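Local coordinates for protein fructokinase (Xylella fastidiosa Temecula1, PDB 3LJS) that probably phosphorylates fructose with ATP, as a sugar kinase of the PfkB family with the ribokinase fold, at residues 8-13 / 147-152; 81-86 / 119-124; 125-130 / 154-159; 274-277 / 281-284. All blocks are in the same frame, centred on the assembly; numbering follows the deposited sequence.

Interaction 1 (8-13 / 147-152); sequences LCFGEA and EVTFEG
The ring of Phe10 meets helix 143-158 through its outer end alone. Its CE2 atom lies 3.5 Å from OG1 of Thr149, and its CZ atom lies 3.8 Å from CG1 of Val148. These two approaches make up the tight part of the contact, and all three residues are buried. The hydroxyl oxygen sits at the ring edge, in the ring plane. The valine methyl comes in obliquely, and the two side chains cross at about a right angle. With CG anti to the backbone N (chi1 173°), Phe10 points the end of its ring at Val148 and Thr149.

The far side of the helix is the loose part. Glu147 is exposed and Glu151 partly so, and both form salt bridges with Arg154 of the same helix.

Here a helix packs on an interior strand, in the parallel part of the large mixed sheet, as in the Rossmann-like core of the ribokinase fold. Phe117 meets the Phe10 ring edge-to-face on the same side of the sheet. The Thr149 hydroxyl has Ser139 O as its main hydrogen-bond partner, with Ile145 O at most sharing the proton, so its polar needs are met within the protein. No hydrogen bond joins strand and helix here, so the cohesion is essentially van der Waals contact and burial of apolar surface.

Interaction 2 (81-86 / 119-124); sequences GIVRTS and VEHFQD
Val83 stands over one face of the His121 imidazole, and the two side chains cross at about a right angle. The valine presents both of its methyls. CG2 lies 4.1 Å from CG of His121, and CG1 lies 4.1 Å from ND1 of His121. The spacing is that of plain packing. The first torsion of His121 (chi1 -62°) sets CG anti to the carbonyl carbon and swings the imidazole toward Val83. Within its own segment, Glu120 lays CG over the centre of the His121 imidazole, 3.9 Å above its plane. Phe117 meets the same ring edge-to-face.

The second approach is made by an amide. Gln123 runs extended beyond CG and brings NE2 to 3.5 Å from CA of Gly81. Gly81 has no side chain, so the amide comes close to the main chain itself. The NE2 group is hydrogen-bonded to Asp80 O, one residue before the strand segment.

Strand 82-85 is, within this chain, an outermost strand of the large sheet of the ribokinase fold. Segment 119-124 is a short 3-10 turn and loop that leads into helix 124-129, with Gln123 at its N-cap position. The loop therefore packs beside the sheet margin. Met58 of the adjacent strand 53-60 also touches Val83 and His121.

CA of Gly81 and CA of Gln123 are 6.8 Å apart. A water bridges the two backbones. It donates one hydrogen bond to Gly81 O at 2.7 Å and another to His121 O at 2.8 Å.

Interaction 3 (125-130 / 154-159); sequences ASFSDA and RRAQAA
Arg155 lays the aliphatic part of its side chain over one face of the Phe127 ring. Its CG atom is 4.0 Å from the ring centroid and only 3° off the ring normal, a CH-pi contact. CD follows, 3.8 Å from CE2 of Phe127. With CG anti to the backbone N (chi1 -165°), the chain sets CG and CD over the ring before it bends at chi3. The guanidinium plane stands 60° to the ring, so it does not stack flat on it. Its NH2 forms a salt bridge with Glu151, one turn back on the same helix.

Ala156 comes next and meets the ring through its backbone as well as its methyl. Its CA lies 3.7 Å from CD1 of Phe127, in an oblique approach. Its CB is 4.1 Å from CE1 of Phe127.

Ala159 ends the segment, just past the last turn of the helix. Its methyl packs 4.0 Å from CB of Phe127 and 3.8 Å from O of Phe127. Lys4 then joins this end of the helix to the end of the other, its NZ hydrogen-bonded to Ala159 O, Ser128 O and Ala130 O.

The contact joins short helix 124-129 to the C-terminal part of helix 143-158. Two helices pack together here, and strand 130-136 of the large sheet follows the first. Phe122 meets the Phe127 ring edge-to-face. Across the two segments the bonding is apolar and CH-pi. The arginine thus serves two ends: its methylenes shield the ring, while its charge is met by Glu151.

Interaction 4 (274-277 / 281-284); sequences QQFD and ALID
Apolar packing carries this contact, and Phe276 supplies one side of it. Its CB lies 3.7 Å from CB of Ala281. The alanine methyl also touches the base of the ring, 3.8 Å from CG of Phe276. Farther out, CE2 of Phe276 lies 4.0 Å from CD1 of Leu282, and these two side chains cross obliquely. Phe276 has CG anti to the carbonyl carbon (chi1 -58°), and this turns its ring toward Ala281 and Leu282.

Backbone contacts form the second group. One face of the Phe276 ring lies against the backbone of Ala281 and Leu282. Ala281 O sits 4.2 Å above the plane of the Phe276 ring, displaced from the ring centre, and CA of Leu282 is over the same face. In segment 274-277, N of Asp277 comes to 4.1 Å from CB of Ala281.

Phe285 also meets the ring edge-to-face, and Ile162 of strand 162-166 touches both Phe276 and Leu282.

Polar bonds lie around the contact, none across it. Phe276 O accepts a hydrogen bond from Lys5 NZ, and Ala281 N makes a weak one to Asp278 OD1, in the short link between the segments.

The arrangement is a short loop joining helix 262-275 to helix 281-286. Phe276 is the first residue to leave helical geometry after helix 262-275, and the chain folds back so that helix 281-286 packs on the Phe276 ring. No hydrogen bond joins the segments, so across them the contact is apolar packing of Phe276 on Ala281 and Leu282, while Asp277 remains exposed.

In the fold
Interactions 1, 2 and 3 form one connected cluster, with centres 11 to 15 Å apart. Phe122 of interaction 2 packs on both the others. Interactions 1 and 2 reach the same nine-stranded sheet, and interactions 1 and 3 share helix 143-158. Along the chain, interaction 2 falls between the segments of interaction 1, whereas those of interactions 1 and 3 alternate. Interaction 4 comes later and touches none of the others; its centre is about 16 Å from that of interaction 3. All four lie away from the ATP-binding residues, so they concern the packing of the core fold.

Interaction 1 (8-13 / 147-152)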
loop_
_atom_site.group_PDB
_atom_site.type_symbol
_atom_site.label_atom_id
_atom_site.label_comp_id
_atom_site.label_asym_id
_atom_site.label_seq_id
_atom_site.Cartn_x
_atom_site.Cartn_y
_atom_site.Cartn_z
ATOM N N LEU B 8 -23.013 -14.365 9.732
ATOM C CA LEU B 8 -22.673 -13.109 9.100
ATOM C C LEU B 8 -21.390 -12.559 9.713
ATOM O O LEU B 8 -21.346 -12.228 10.894
ATOM C CB LEU B 8 -23.869 -12.169 9.281
ATOM C CG LEU B 8 -23.838 -10.660 9.115
ATOM C CD1 LEU B 8 -22.728 -10.237 8.201
ATOM C CD2 LEU B 8 -25.211 -10.214 8.605
ATOM N N CYS B 9 -20.334 -12.510 8.907
ATOM C CA CYS B 9 -19.038 -12.004 9.360
ATOM C C CYS B 9 -18.872 -10.594 8.830
ATOM O O CYS B 9 -18.867 -10.375 7.622
ATOM C CB CYS B 9 -17.910 -12.895 8.841
ATOM S SG CYS B 9 -17.935 -14.565 9.535
ATOM N N PHE B 10 -18.723 -9.636 9.736
ATOM C CA PHE B 10 -18.612 -8.245 9.331
ATOM C C PHE B 10 -17.284 -7.562 9.623
ATOM O O PHE B 10 -16.670 -7.785 10.661
ATOM C CB PHE B 10 -19.726 -7.433 10.000
ATOM C CG PHE B 10 -19.607 -5.954 9.773
ATOM C CD1 PHE B 10 -20.061 -5.383 8.590
ATOM C CD2 PHE B 10 -18.991 -5.139 10.720
ATOM C CE1 PHE B 10 -19.899 -4.016 8.352
ATOM C CE2 PHE B 10 -18.824 -3.774 10.490
ATOM C CZ PHE B 10 -19.278 -3.215 9.304
ATOM N N GLY B 11 -16.852 -6.703 8.708
ATOM C CA GLY B 11 -15.625 -5.979 8.952
ATOM C C GLY B 11 -14.667 -5.823 7.797
ATOM O O GLY B 11 -15.050 -5.512 6.670
ATOM N N GLU B 12 -13.395 -6.056 8.085
ATOM C CA GLU B 12 -12.385 -5.895 7.071
ATOM C C GLU B 12 -11.869 -7.178 6.452
ATOM O O GLU B 12 -11.711 -8.204 7.117
ATOM C CB GLU B 12 -11.200 -5.094 7.629
ATOM C CG GLU B 12 -10.173 -5.904 8.423
ATOM C CD GLU B 12 -10.669 -6.363 9.792
ATOM O OE1 GLU B 12 -11.848 -6.106 10.134
ATOM O OE2 GLU B 12 -9.871 -6.987 10.533
ATOM N N ALA B 13 -11.639 -7.083 5.151
ATOM C CA ALA B 13 -11.062 -8.135 4.343
ATOM C C ALA B 13 -9.938 -7.312 3.714
ATOM O O ALA B 13 -10.180 -6.212 3.212
ATOM C CB ALA B 13 -12.047 -8.609 3.274
ATOM N N GLU B 147 -19.228 3.098 14.936
ATOM C CA GLU B 147 -20.669 3.245 15.094
ATOM C C GLU B 147 -21.402 2.273 14.176
ATOM O O GLU B 147 -22.443 1.729 14.542
ATOM C CB GLU B 147 -21.106 4.683 14.788
ATOM C CG GLU B 147 -22.624 4.855 14.694
ATOM C CD GLU B 147 -23.358 4.504 15.986
ATOM O OE1 GLU B 147 -24.593 4.316 15.928
ATOM O OE2 GLU B 147 -22.712 4.429 17.056
ATOM N N VAL B 148 -20.860 2.062 12.981
ATOM C CA VAL B 148 -21.457 1.128 12.028
ATOM C C VAL B 148 -21.407 -0.291 12.620
ATOM O O VAL B 148 -22.373 -1.056 12.521
ATOM C CB VAL B 148 -20.697 1.156 10.677
ATOM C CG1 VAL B 148 -21.156 0.011 9.788
ATOM C CG2 VAL B 148 -20.942 2.499 9.969
ATOM N N THR B 149 -20.285 -0.632 13.251
ATOM C CA THR B 149 -20.138 -1.953 13.853
ATOM C C THR B 149 -21.135 -2.111 15.014
ATOM O O THR B 149 -21.803 -3.140 15.127
ATOM C CB THR B 149 -18.685 -2.190 14.368
ATOM O OG1 THR B 149 -17.751 -1.973 13.299
ATOM C CG2 THR B 149 -18.513 -3.627 14.871
ATOM N N PHE B 150 -21.257 -1.091 15.860
ATOM C CA PHE B 150 -22.185 -1.174 16.982
ATOM C C PHE B 150 -23.618 -1.334 16.480
ATOM O O PHE B 150 -24.375 -2.148 17.008
ATOM C CB PHE B 150 -22.087 0.070 17.873
ATOM C CG PHE B 150 -20.712 0.314 18.442
ATOM C CD1 PHE B 150 -19.928 -0.742 18.900
ATOM C CD2 PHE B 150 -20.218 1.612 18.559
ATOM C CE1 PHE B 150 -18.669 -0.513 19.470
ATOM C CE2 PHE B 150 -18.960 1.855 19.128
ATOM C CZ PHE B 150 -18.187 0.792 19.584
ATOM N N GLU B 151 -23.982 -0.567 15.452
ATOM C CA GLU B 151 -25.324 -0.633 14.884
ATOM C C GLU B 151 -25.587 -2.022 14.316
ATOM O O GLU B 151 -26.692 -2.554 14.434
ATOM C CB GLU B 151 -25.493 0.429 13.790
ATOM C CG GLU B 151 -26.883 0.499 13.158
ATOM C CD GLU B 151 -28.015 0.701 14.175
ATOM O OE1 GLU B 151 -27.769 1.265 15.263
ATOM O OE2 GLU B 151 -29.163 0.305 13.872
ATOM N N GLY B 152 -24.567 -2.606 13.693
ATOM C CA GLY B 152 -24.719 -3.943 13.155
ATOM C C GLY B 152 -24.974 -4.938 14.279
ATOM O O GLY B 152 -25.810 -5.838 14.149
#

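Interaction 2 (81-86 / 119-124)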
loop_
_atom_site.group_PDB
_atom_site.type_symbol
_atom_site.label_atom_id
_atom_site.label_comp_id
_atom_site.label_asym_id
_atom_site.label_seq_id
_atom_site.Cartn_x
_atom_site.Cartn_y
_atom_site.Cartn_z
ATOM N N GLY B 81 -23.692 -9.447 0.322
ATOM C CA GLY B 81 -23.575 -8.316 1.226
ATOM C C GLY B 81 -22.324 -7.473 1.070
ATOM O O GLY B 81 -22.085 -6.561 1.859
ATOM N N ILE B 82 -21.513 -7.779 0.066
ATOM C CA ILE B 82 -20.295 -7.014 -0.163
ATOM C C ILE B 82 -20.602 -5.793 -1.021
ATOM O O ILE B 82 -21.346 -5.888 -1.990
ATOM C CB ILE B 82 -19.219 -7.861 -0.895
ATOM C CG1 ILE B 82 -18.705 -8.972 0.021
ATOM C CG2 ILE B 82 -18.052 -6.969 -1.324
ATOM C CD1 ILE B 82 -17.712 -9.910 -0.649
ATOM N N VAL B 83 -20.054 -4.641 -0.645
ATOM C CA VAL B 83 -20.240 -3.426 -1.432
ATOM C C VAL B 83 -18.856 -2.972 -1.873
ATOM O O VAL B 83 -17.851 -3.374 -1.281
ATOM C CB VAL B 83 -20.941 -2.302 -0.637
ATOM C CG1 VAL B 83 -22.399 -2.677 -0.400
ATOM C CG2 VAL B 83 -20.226 -2.059 0.672
ATOM N N ARG B 84 -18.797 -2.143 -2.910
ATOM C CA ARG B 84 -17.510 -1.693 -3.435
ATOM C C ARG B 84 -17.341 -0.178 -3.430
ATOM O O ARG B 84 -18.318 0.567 -3.392
ATOM C CB ARG B 84 -17.337 -2.201 -4.875
ATOM C CG ARG B 84 -17.638 -3.686 -5.078
ATOM C CD ARG B 84 -16.656 -4.574 -4.320
ATOM N NE ARG B 84 -15.336 -4.618 -4.942
ATOM C CZ ARG B 84 -14.995 -5.439 -5.930
ATOM N NH1 ARG B 84 -15.878 -6.298 -6.422
ATOM N NH2 ARG B 84 -13.766 -5.407 -6.425
ATOM N N THR B 85 -16.090 0.268 -3.473
ATOM C CA THR B 85 -15.794 1.691 -3.510
ATOM C C THR B 85 -14.483 1.983 -4.237
ATOM O O THR B 85 -13.542 1.190 -4.188
ATOM C CB THR B 85 -15.706 2.295 -2.105
ATOM O OG1 THR B 85 -15.441 3.700 -2.217
ATOM C CG2 THR B 85 -14.597 1.636 -1.303
ATOM N N SER B 86 -14.438 3.128 -4.912
ATOM C CA SER B 86 -13.253 3.562 -5.643
ATOM C C SER B 86 -12.640 4.740 -4.902
ATOM O O SER B 86 -11.634 5.299 -5.334
ATOM C CB SER B 86 -13.630 4.002 -7.062
ATOM O OG SER B 86 -14.186 2.927 -7.801
ATOM N N VAL B 119 -23.846 2.403 7.607
ATOM C CA VAL B 119 -25.088 1.720 7.953
ATOM C C VAL B 119 -26.012 1.496 6.761
ATOM O O VAL B 119 -26.694 0.475 6.684
ATOM C CB VAL B 119 -25.844 2.476 9.067
ATOM C CG1 VAL B 119 -27.188 1.812 9.330
ATOM C CG2 VAL B 119 -25.006 2.470 10.343
ATOM N N GLU B 120 -26.021 2.446 5.829
ATOM C CA GLU B 120 -26.856 2.347 4.633
ATOM C C GLU B 120 -26.474 1.145 3.763
ATOM O O GLU B 120 -27.259 0.712 2.917
ATOM C CB GLU B 120 -26.721 3.625 3.802
ATOM C CG GLU B 120 -25.340 3.785 3.177
ATOM C CD GLU B 120 -25.038 5.207 2.746
ATOM O OE1 GLU B 120 -25.025 6.101 3.617
ATOM O OE2 GLU B 120 -24.805 5.429 1.538
ATOM N N HIS B 121 -25.272 0.607 3.964
ATOM C CA HIS B 121 -24.813 -0.530 3.162
ATOM C C HIS B 121 -25.309 -1.887 3.653
ATOM O O HIS B 121 -25.171 -2.891 2.951
ATOM C CB HIS B 121 -23.280 -0.539 3.072
ATOM C CG HIS B 121 -22.709 0.672 2.401
ATOM N ND1 HIS B 121 -23.034 1.032 1.110
ATOM C CD2 HIS B 121 -21.864 1.628 2.856
ATOM C CE1 HIS B 121 -22.418 2.161 0.801
ATOM N NE2 HIS B 121 -21.703 2.543 1.843
ATOM N N PHE B 122 -25.877 -1.925 4.856
ATOM C CA PHE B 122 -26.411 -3.177 5.394
ATOM C C PHE B 122 -27.665 -3.536 4.609
ATOM O O PHE B 122 -28.362 -2.652 4.115
ATOM C CB PHE B 122 -26.793 -3.033 6.870
ATOM C CG PHE B 122 -25.633 -3.117 7.815
ATOM C CD1 PHE B 122 -24.760 -4.196 7.769
ATOM C CD2 PHE B 122 -25.443 -2.140 8.784
ATOM C CE1 PHE B 122 -23.716 -4.305 8.680
ATOM C CE2 PHE B 122 -24.403 -2.241 9.701
ATOM C CZ PHE B 122 -23.539 -3.328 9.645
ATOM N N GLN B 123 -27.947 -4.829 4.502
ATOM C CA GLN B 123 -29.126 -5.303 3.787
ATOM C C GLN B 123 -30.016 -6.099 4.739
ATOM O O GLN B 123 -29.548 -7.001 5.438
ATOM C CB GLN B 123 -28.698 -6.179 2.618
ATOM C CG GLN B 123 -27.962 -5.427 1.536
ATOM C CD GLN B 123 -27.235 -6.356 0.597
ATOM O OE1 GLN B 123 -27.779 -7.376 0.174
ATOM N NE2 GLN B 123 -26.000 -6.008 0.258
ATOM N N ASP B 124 -31.301 -5.767 4.765
ATOM C CA ASP B 124 -32.231 -6.449 5.653
ATOM C C ASP B 124 -32.238 -7.965 5.480
ATOM O O ASP B 124 -32.399 -8.694 6.452
ATOM C CB ASP B 124 -33.643 -5.881 5.471
ATOM C CG ASP B 124 -33.770 -4.462 6.009
ATOM O OD1 ASP B 124 -32.745 -3.908 6.465
ATOM O OD2 ASP B 124 -34.887 -3.898 5.980
HETATM O O HOH W 1 -24.312 -5.559 2.973
#

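Interaction 3 (125-130 / 154-159)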
loop_
_atom_site.group_PDB
_atom_site.type_symbol
_atom_site.label_atom_id
_atom_site.label_comp_id
_atom_site.label_asym_id
_atom_site.label_seq_id
_atom_site.Cartn_x
_atom_site.Cartn_y
_atom_site.Cartn_z
ATOM N N ALA B 125 -32.049 -8.437 4.252
ATOM C CA ALA B 125 -32.036 -9.875 3.986
ATOM C C ALA B 125 -30.901 -10.588 4.735
ATOM O O ALA B 125 -31.039 -11.752 5.117
ATOM C CB ALA B 125 -31.916 -10.128 2.488
ATOM N N SER B 126 -29.784 -9.890 4.933
ATOM C CA SER B 126 -28.632 -10.449 5.648
ATOM C C SER B 126 -29.002 -10.775 7.091
ATOM O O SER B 126 -28.725 -11.868 7.584
ATOM C CB SER B 126 -27.466 -9.451 5.658
ATOM O OG SER B 126 -26.976 -9.215 4.353
ATOM N N PHE B 127 -29.617 -9.811 7.767
ATOM C CA PHE B 127 -30.019 -9.983 9.158
ATOM C C PHE B 127 -31.211 -10.927 9.319
ATOM O O PHE B 127 -31.318 -11.626 10.324
ATOM C CB PHE B 127 -30.325 -8.616 9.779
ATOM C CG PHE B 127 -29.108 -7.745 9.940
ATOM C CD1 PHE B 127 -28.254 -7.916 11.029
ATOM C CD2 PHE B 127 -28.785 -6.787 8.980
ATOM C CE1 PHE B 127 -27.092 -7.149 11.163
ATOM C CE2 PHE B 127 -27.620 -6.014 9.103
ATOM C CZ PHE B 127 -26.773 -6.197 10.198
ATOM N N SER B 128 -32.101 -10.960 8.333
ATOM C CA SER B 128 -33.255 -11.852 8.410
ATOM C C SER B 128 -32.809 -13.306 8.482
ATOM O O SER B 128 -33.296 -14.069 9.315
ATOM C CB SER B 128 -34.169 -11.672 7.194
ATOM O OG SER B 128 -34.787 -10.401 7.211
ATOM N N ASP B 129 -31.873 -13.679 7.614
ATOM C CA ASP B 129 -31.370 -15.051 7.560
ATOM C C ASP B 129 -30.218 -15.348 8.518
ATOM O O ASP B 129 -29.794 -16.496 8.631
ATOM C CB ASP B 129 -30.909 -15.395 6.137
ATOM C CG ASP B 129 -31.968 -15.096 5.087
ATOM O OD1 ASP B 129 -33.148 -15.457 5.300
ATOM O OD2 ASP B 129 -31.615 -14.507 4.041
ATOM N N ALA B 130 -29.714 -14.332 9.211
ATOM C CA ALA B 130 -28.590 -14.541 10.118
ATOM C C ALA B 130 -28.926 -15.116 11.489
ATOM O O ALA B 130 -29.869 -14.691 12.154
ATOM C CB ALA B 130 -27.819 -13.239 10.295
ATOM N N ARG B 154 -26.296 -4.257 17.217
ATOM C CA ARG B 154 -27.618 -3.994 17.784
ATOM C C ARG B 154 -28.720 -4.516 16.865
ATOM O O ARG B 154 -29.740 -5.040 17.324
ATOM C CB ARG B 154 -27.817 -2.490 18.031
ATOM C CG ARG B 154 -26.972 -1.931 19.175
ATOM C CD ARG B 154 -27.279 -0.454 19.448
ATOM N NE ARG B 154 -26.974 0.397 18.302
ATOM C CZ ARG B 154 -26.010 1.314 18.282
ATOM N NH1 ARG B 154 -25.250 1.507 19.354
ATOM N NH2 ARG B 154 -25.803 2.036 17.185
ATOM N N ARG B 155 -28.511 -4.369 15.563
ATOM C CA ARG B 155 -29.480 -4.826 14.578
ATOM C C ARG B 155 -29.532 -6.362 14.603
ATOM O O ARG B 155 -30.602 -6.967 14.549
ATOM C CB ARG B 155 -29.071 -4.312 13.189
ATOM C CG ARG B 155 -30.154 -4.389 12.133
ATOM C CD ARG B 155 -29.813 -3.508 10.929
ATOM N NE ARG B 155 -29.758 -2.087 11.280
ATOM C CZ ARG B 155 -29.606 -1.098 10.398
ATOM N NH1 ARG B 155 -29.489 -1.368 9.102
ATOM N NH2 ARG B 155 -29.580 0.164 10.812
ATOM N N ALA B 156 -28.365 -6.986 14.701
ATOM C CA ALA B 156 -28.283 -8.440 14.742
ATOM C C ALA B 156 -29.072 -8.983 15.931
ATOM O O ALA B 156 -29.878 -9.898 15.786
ATOM C CB ALA B 156 -26.819 -8.878 14.837
ATOM N N GLN B 157 -28.836 -8.413 17.106
ATOM C CA GLN B 157 -29.513 -8.853 18.319
ATOM C C GLN B 157 -31.027 -8.744 18.163
ATOM O O GLN B 157 -31.760 -9.691 18.455
ATOM C CB GLN B 157 -29.039 -8.013 19.512
ATOM C CG GLN B 157 -29.601 -8.434 20.871
ATOM C CD GLN B 157 -31.036 -7.984 21.081
ATOM O OE1 GLN B 157 -31.393 -6.852 20.756
ATOM N NE2 GLN B 157 -31.861 -8.864 21.642
ATOM N N ALA B 158 -31.488 -7.596 17.679
ATOM C CA ALA B 158 -32.915 -7.376 17.495
ATOM C C ALA B 158 -33.523 -8.308 16.446
ATOM O O ALA B 158 -34.711 -8.611 16.507
ATOM C CB ALA B 158 -33.171 -5.923 17.112
ATOM N N ALA B 159 -32.707 -8.761 15.495
ATOM C CA ALA B 159 -33.175 -9.653 14.434
ATOM C C ALA B 159 -33.089 -11.134 14.799
ATOM O O ALA B 159 -33.337 -12.001 13.961
ATOM C CB ALA B 159 -32.391 -9.393 13.147
#

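Interaction 4 (274-277 / 281-284)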
loop_
_atom_site.group_PDB
_atom_site.type_symbol
_atom_site.label_atom_id
_atom_site.label_comp_id
_atom_site.label_asym_id
_atom_site.label_seq_id
_atom_site.Cartn_x
_atom_site.Cartn_y
_atom_site.Cartn_z
ATOM N N GLN B 274 -24.967 -25.054 13.436
ATOM C CA GLN B 274 -25.446 -26.402 13.144
ATOM C C GLN B 274 -26.350 -26.936 14.260
ATOM O O GLN B 274 -27.385 -27.547 13.998
ATOM C CB GLN B 274 -24.266 -27.371 12.969
ATOM C CG GLN B 274 -23.408 -27.159 11.722
ATOM C CD GLN B 274 -24.159 -27.439 10.423
ATOM O OE1 GLN B 274 -24.826 -28.465 10.286
ATOM N NE2 GLN B 274 -24.041 -26.530 9.462
ATOM N N GLN B 275 -25.958 -26.688 15.506
ATOM C CA GLN B 275 -26.692 -27.195 16.661
ATOM C C GLN B 275 -27.830 -26.358 17.245
ATOM O O GLN B 275 -28.763 -26.916 17.822
ATOM C CB GLN B 275 -25.694 -27.527 17.776
ATOM C CG GLN B 275 -24.584 -28.468 17.332
ATOM C CD GLN B 275 -23.639 -28.826 18.458
ATOM O OE1 GLN B 275 -23.161 -27.951 19.184
ATOM N NE2 GLN B 275 -23.357 -30.117 18.607
ATOM N N PHE B 276 -27.766 -25.037 17.112
ATOM C CA PHE B 276 -28.816 -24.184 17.674
ATOM C C PHE B 276 -30.015 -23.987 16.747
ATOM O O PHE B 276 -29.847 -23.706 15.561
ATOM C CB PHE B 276 -28.255 -22.802 18.031
ATOM C CG PHE B 276 -27.116 -22.823 19.017
ATOM C CD1 PHE B 276 -26.869 -23.938 19.812
ATOM C CD2 PHE B 276 -26.307 -21.698 19.175
ATOM C CE1 PHE B 276 -25.838 -23.929 20.751
ATOM C CE2 PHE B 276 -25.274 -21.679 20.111
ATOM C CZ PHE B 276 -25.038 -22.794 20.900
ATOM N N ASP B 277 -31.228 -24.128 17.284
ATOM C CA ASP B 277 -32.430 -23.919 16.473
ATOM C C ASP B 277 -32.592 -22.420 16.297
ATOM O O ASP B 277 -33.054 -21.947 15.261
ATOM C CB ASP B 277 -33.695 -24.444 17.166
ATOM C CG ASP B 277 -33.684 -25.944 17.362
ATOM O OD1 ASP B 277 -33.172 -26.662 16.477
ATOM O OD2 ASP B 277 -34.210 -26.402 18.402
ATOM N N ALA B 281 -31.145 -20.668 22.019
ATOM C CA ALA B 281 -30.446 -21.913 22.331
ATOM C C ALA B 281 -29.075 -21.687 22.976
ATOM O O ALA B 281 -28.538 -22.589 23.622
ATOM C CB ALA B 281 -30.291 -22.760 21.066
ATOM N N LEU B 282 -28.499 -20.497 22.803
ATOM C CA LEU B 282 -27.186 -20.220 23.399
ATOM C C LEU B 282 -27.255 -20.280 24.928
ATOM O O LEU B 282 -26.303 -20.713 25.594
ATOM C CB LEU B 282 -26.669 -18.837 22.966
ATOM C CG LEU B 282 -25.353 -18.385 23.607
ATOM C CD1 LEU B 282 -24.222 -19.286 23.142
ATOM C CD2 LEU B 282 -25.058 -16.942 23.233
ATOM N N ILE B 283 -28.389 -19.857 25.482
ATOM C CA ILE B 283 -28.572 -19.855 26.930
ATOM C C ILE B 283 -28.495 -21.267 27.509
ATOM O O ILE B 283 -27.787 -21.506 28.492
ATOM C CB ILE B 283 -29.921 -19.204 27.315
ATOM C CG1 ILE B 283 -29.983 -17.780 26.758
ATOM C CG2 ILE B 283 -30.070 -19.161 28.826
ATOM C CD1 ILE B 283 -28.844 -16.882 27.235
ATOM N N ASP B 284 -29.214 -22.204 26.899
ATOM C CA ASP B 284 -29.197 -23.584 27.362
ATOM C C ASP B 284 -27.791 -24.143 27.217
ATOM O O ASP B 284 -27.299 -24.857 28.086
ATOM C CB ASP B 284 -30.177 -24.427 26.549
ATOM C CG ASP B 284 -31.591 -23.892 26.623
ATOM O OD1 ASP B 284 -32.095 -23.717 27.754
ATOM O OD2 ASP B 284 -32.193 -23.641 25.555
#